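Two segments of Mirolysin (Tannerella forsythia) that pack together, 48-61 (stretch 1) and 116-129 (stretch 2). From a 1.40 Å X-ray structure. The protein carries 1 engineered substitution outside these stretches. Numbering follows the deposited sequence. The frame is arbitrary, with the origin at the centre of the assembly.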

# COMPACT_ATOMS: atom_id res chain seq x y z
N PRO A 48 -8.42 11.32 1.03
CA PRO A 48 -9.80 10.85 1.26
C PRO A 48 -9.91 9.40 0.87
O PRO A 48 -9.41 9.00 -0.18
CB PRO A 48 -10.64 11.72 0.28
CG PRO A 48 -9.73 12.87 -0.13
CD PRO A 48 -8.35 12.23 -0.14
N VAL A 49 -10.54 8.58 1.72
CA VAL A 49 -10.62 7.15 1.50
C VAL A 49 -12.06 6.71 1.39
O VAL A 49 -12.92 7.13 2.16
CB VAL A 49 -9.94 6.39 2.68
CG1 VAL A 49 -10.07 4.87 2.55
CG2 VAL A 49 -8.46 6.78 2.80
N VAL A 50 -12.32 5.78 0.49
CA VAL A 50 -13.58 5.05 0.45
C VAL A 50 -13.24 3.57 0.54
O VAL A 50 -12.35 3.07 -0.17
CB VAL A 50 -14.47 5.39 -0.77
CG1 VAL A 50 -13.74 5.17 -2.11
CG2 VAL A 50 -15.80 4.63 -0.72
N VAL A 51 -13.89 2.89 1.48
CA VAL A 51 -13.72 1.43 1.64
C VAL A 51 -14.93 0.74 1.07
O VAL A 51 -16.08 0.99 1.52
CB VAL A 51 -13.51 1.08 3.13
CG1 VAL A 51 -13.34 -0.44 3.30
CG2 VAL A 51 -12.29 1.81 3.66
N HIS A 52 -14.69 -0.14 0.09
CA HIS A 52 -15.75 -0.92 -0.55
C HIS A 52 -15.75 -2.31 0.00
O HIS A 52 -14.87 -3.09 -0.38
CB HIS A 52 -15.59 -0.99 -2.07
CG HIS A 52 -15.44 0.33 -2.75
ND1 HIS A 52 -16.51 1.18 -2.89
CD2 HIS A 52 -14.35 0.88 -3.35
CE1 HIS A 52 -16.05 2.25 -3.54
NE2 HIS A 52 -14.75 2.10 -3.86
N VAL A 53 -16.73 -2.65 0.87
CA VAL A 53 -16.84 -4.03 1.38
C VAL A 53 -17.70 -4.80 0.39
O VAL A 53 -18.85 -4.41 0.15
CB VAL A 53 -17.42 -4.08 2.81
CG1 VAL A 53 -17.48 -5.52 3.33
CG2 VAL A 53 -16.62 -3.20 3.77
N VAL A 54 -17.12 -5.86 -0.21
CA VAL A 54 -17.82 -6.68 -1.19
C VAL A 54 -17.93 -8.05 -0.55
O VAL A 54 -16.91 -8.67 -0.25
CB VAL A 54 -17.07 -6.68 -2.55
CG1 VAL A 54 -17.82 -7.52 -3.57
CG2 VAL A 54 -16.84 -5.24 -3.07
N TYR A 55 -19.16 -8.49 -0.26
CA TYR A 55 -19.33 -9.67 0.56
C TYR A 55 -20.29 -10.67 -0.00
O TYR A 55 -21.36 -10.30 -0.50
CB TYR A 55 -19.77 -9.24 2.00
CG TYR A 55 -21.11 -8.55 2.08
CD1 TYR A 55 -21.24 -7.18 1.85
CD2 TYR A 55 -22.26 -9.27 2.41
CE1 TYR A 55 -22.48 -6.56 1.87
CE2 TYR A 55 -23.50 -8.65 2.44
CZ TYR A 55 -23.60 -7.29 2.19
OH TYR A 55 -24.83 -6.68 2.25
N ASN A 56 -19.95 -11.94 0.18
CA ASN A 56 -20.76 -13.08 -0.26
C ASN A 56 -21.42 -13.75 0.94
O ASN A 56 -22.31 -14.58 0.77
CB ASN A 56 -19.85 -14.06 -1.02
CG ASN A 56 -20.48 -15.36 -1.46
OD1 ASN A 56 -20.04 -16.46 -1.05
ND2 ASN A 56 -21.53 -15.27 -2.28
N ASN A 57 -21.00 -13.41 2.15
CA ASN A 57 -21.52 -13.99 3.39
C ASN A 57 -21.27 -13.03 4.57
O ASN A 57 -20.63 -11.99 4.41
CB ASN A 57 -20.92 -15.40 3.63
CG ASN A 57 -19.42 -15.43 3.75
OD1 ASN A 57 -18.81 -14.55 4.37
ND2 ASN A 57 -18.80 -16.42 3.14
N SER A 58 -21.77 -13.37 5.76
CA SER A 58 -21.68 -12.53 6.96
C SER A 58 -20.25 -12.34 7.41
O SER A 58 -19.92 -11.22 7.79
CB SER A 58 -22.50 -13.12 8.10
OG SER A 58 -22.17 -14.48 8.28
N ALA A 59 -19.39 -13.39 7.34
CA ALA A 59 -17.98 -13.23 7.76
C ALA A 59 -17.28 -12.14 6.94
O ALA A 59 -16.42 -11.40 7.46
CB ALA A 59 -17.23 -14.54 7.56
N GLN A 60 -17.63 -12.04 5.65
CA GLN A 60 -17.00 -11.07 4.76
C GLN A 60 -17.55 -9.65 4.93
O GLN A 60 -16.92 -8.67 4.52
CB GLN A 60 -17.18 -11.53 3.31
CG GLN A 60 -16.34 -12.75 3.00
CD GLN A 60 -16.73 -13.44 1.74
OE1 GLN A 60 -17.38 -12.87 0.86
NE2 GLN A 60 -16.30 -14.69 1.58
N ASN A 61 -18.71 -9.54 5.57
CA ASN A 61 -19.35 -8.24 5.81
C ASN A 61 -18.81 -7.67 7.12
O ASN A 61 -19.50 -7.63 8.13
CB ASN A 61 -20.85 -8.45 5.87
CG ASN A 61 -21.66 -7.21 5.71
OD1 ASN A 61 -21.15 -6.12 5.41
ND2 ASN A 61 -22.97 -7.36 5.93
N ASN A 116 -20.51 7.94 4.80
CA ASN A 116 -19.59 7.66 5.91
C ASN A 116 -18.26 7.14 5.32
O ASN A 116 -17.35 6.83 6.10
CB ASN A 116 -20.19 6.65 6.92
CG ASN A 116 -20.48 5.28 6.33
OD1 ASN A 116 -20.47 5.07 5.11
ND2 ASN A 116 -20.77 4.31 7.19
N GLY A 117 -18.18 6.99 3.98
CA GLY A 117 -16.99 6.53 3.27
C GLY A 117 -16.85 5.02 3.23
O GLY A 117 -15.76 4.50 2.94
N ILE A 118 -17.93 4.29 3.56
CA ILE A 118 -17.97 2.84 3.51
C ILE A 118 -19.12 2.44 2.60
O ILE A 118 -20.28 2.87 2.82
CB ILE A 118 -18.13 2.23 4.93
CG1 ILE A 118 -16.94 2.63 5.86
CG2 ILE A 118 -18.31 0.68 4.84
CD1 ILE A 118 -17.17 2.36 7.36
N THR A 119 -18.84 1.61 1.58
CA THR A 119 -19.91 1.08 0.74
C THR A 119 -20.03 -0.41 1.04
O THR A 119 -19.06 -1.03 1.49
CB THR A 119 -19.67 1.30 -0.75
OG1 THR A 119 -18.57 0.51 -1.22
CG2 THR A 119 -19.45 2.78 -1.11
N ARG A 120 -21.21 -0.96 0.81
CA ARG A 120 -21.51 -2.36 1.06
C ARG A 120 -22.17 -2.93 -0.18
O ARG A 120 -23.22 -2.43 -0.60
CB ARG A 120 -22.45 -2.53 2.27
CG ARG A 120 -22.01 -1.83 3.55
CD ARG A 120 -21.29 -2.79 4.43
NE ARG A 120 -20.75 -2.18 5.64
CZ ARG A 120 -19.88 -2.80 6.40
NH1 ARG A 120 -19.48 -4.03 6.10
NH2 ARG A 120 -19.39 -2.21 7.49
N THR A 121 -21.58 -3.99 -0.75
CA THR A 121 -22.10 -4.61 -1.95
C THR A 121 -22.17 -6.10 -1.74
O THR A 121 -21.14 -6.75 -1.58
CB THR A 121 -21.22 -4.31 -3.18
OG1 THR A 121 -21.00 -2.89 -3.26
CG2 THR A 121 -21.82 -4.86 -4.50
N SER A 122 -23.39 -6.66 -1.77
CA SER A 122 -23.54 -8.10 -1.70
C SER A 122 -23.22 -8.66 -3.09
O SER A 122 -23.43 -7.98 -4.11
CB SER A 122 -24.93 -8.49 -1.22
OG SER A 122 -25.92 -8.17 -2.17
N THR A 123 -22.62 -9.85 -3.12
CA THR A 123 -22.21 -10.46 -4.37
C THR A 123 -22.43 -11.95 -4.37
O THR A 123 -22.40 -12.59 -3.31
CB THR A 123 -20.72 -10.13 -4.67
OG1 THR A 123 -20.37 -10.62 -5.96
CG2 THR A 123 -19.75 -10.71 -3.63
N SER A 124 -22.59 -12.51 -5.57
CA SER A 124 -22.65 -13.93 -5.84
C SER A 124 -21.23 -14.49 -6.05
O SER A 124 -21.08 -15.71 -6.03
CB SER A 124 -23.49 -14.17 -7.10
OG SER A 124 -24.87 -13.99 -6.83
N THR A 125 -20.20 -13.63 -6.29
CA THR A 125 -18.85 -14.11 -6.51
C THR A 125 -18.30 -14.67 -5.20
O THR A 125 -18.33 -13.99 -4.17
CB THR A 125 -18.00 -12.96 -7.06
OG1 THR A 125 -18.56 -12.55 -8.30
CG2 THR A 125 -16.55 -13.35 -7.25
N GLU A 126 -17.83 -15.92 -5.22
CA GLU A 126 -17.28 -16.54 -4.00
C GLU A 126 -15.87 -16.06 -3.69
O GLU A 126 -15.54 -15.81 -2.53
CB GLU A 126 -17.29 -18.06 -4.13
CG GLU A 126 -18.64 -18.67 -3.80
CD GLU A 126 -18.58 -20.11 -3.34
OE1 GLU A 126 -19.40 -20.47 -2.46
OE2 GLU A 126 -17.73 -20.87 -3.84
N THR A 127 -15.03 -15.95 -4.72
CA THR A 127 -13.64 -15.54 -4.56
C THR A 127 -13.25 -14.58 -5.68
O THR A 127 -13.53 -14.90 -6.85
CB THR A 127 -12.72 -16.79 -4.57
OG1 THR A 127 -13.20 -17.75 -3.63
CG2 THR A 127 -11.26 -16.45 -4.25
N PHE A 128 -12.59 -13.44 -5.35
CA PHE A 128 -12.19 -12.48 -6.37
C PHE A 128 -10.81 -12.79 -6.84
O PHE A 128 -10.00 -13.36 -6.10
CB PHE A 128 -12.28 -11.06 -5.83
CG PHE A 128 -13.73 -10.63 -5.74
CD1 PHE A 128 -14.47 -10.87 -4.59
CD2 PHE A 128 -14.39 -10.12 -6.85
CE1 PHE A 128 -15.83 -10.55 -4.53
CE2 PHE A 128 -15.75 -9.80 -6.80
CZ PHE A 128 -16.46 -9.98 -5.63
N SER A 129 -10.53 -12.41 -8.08
CA SER A 129 -9.28 -12.68 -8.76
C SER A 129 -8.51 -11.40 -9.02
O SER A 129 -9.06 -10.44 -9.56
CB SER A 129 -9.57 -13.40 -10.08
OG SER A 129 -8.57 -13.22 -11.07
O HOH W 1 -18.90 -2.15 -1.74
O HOH W 2 -17.16 -16.45 -0.47
O HOH W 3 -24.24 -13.36 -1.48
O HOH W 4 -16.89 -13.29 -1.94

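The two segments pair as neighbouring parallel strands, 48-55 beside 118-122, their axes 18° apart. Backbone hydrogen bonds hold the two strands together. Val 51 N donates to Gly 117 O (2.9 Å), and Val 51 O accepts from Thr 119 N (2.8 Å). Val 53 repeats the pattern with Thr 119 O and Thr 121 N, and Tyr 55 with Thr 121 O and Thr 123 N. Val 51, Val 53 and Tyr 55 thus bond through both N and O, each to the two residues flanking its partner, as in parallel pairing. CA-H...O contacts supplement this ladder, such as Ile 118 CA to Val 51 O at 3.3 Å.

Side-chain hydrogen bonds extend it. On one face of the sheet, His 52 ND1 lies 2.7 Å from Thr 119 OG1, which sits at the ring edge, near its plane. Past the strand, Asn 56 ND2 donates to Thr 123 O at 3.0 Å; the angle of 176° is almost linear. Arg 120 NH1 reaches Asn 61 OD1 at 2.8 Å, but the 121° angle makes this bond weak.

Apolar packing occurs on both faces. Val 54 CG1 meets Phe 128 CZ at 3.5 Å and Thr 123 CG2 at 3.7 Å, on the His 52 side. On the other face, Val 53 CG2 comes within 4.4 Å of Ile 118 CG2; it also lies over one face of the Arg 120 guanidinium.

The Tyr 55 ring makes contacts of its own. Ser 122 CA stands 4.0 Å from the centroid of the Tyr 55 ring, over its face, in a CH-pi contact. Arg 120 CB approaches the edge of the same ring, 4.0 Å from Tyr 55 CE1.

Waters bridge the segments. Water 1 donates to Val 53 O and also bonds Thr 119 OG1 and Thr 121 OG1. Water 3 donates to both Asn 56 O and Thr 123 O.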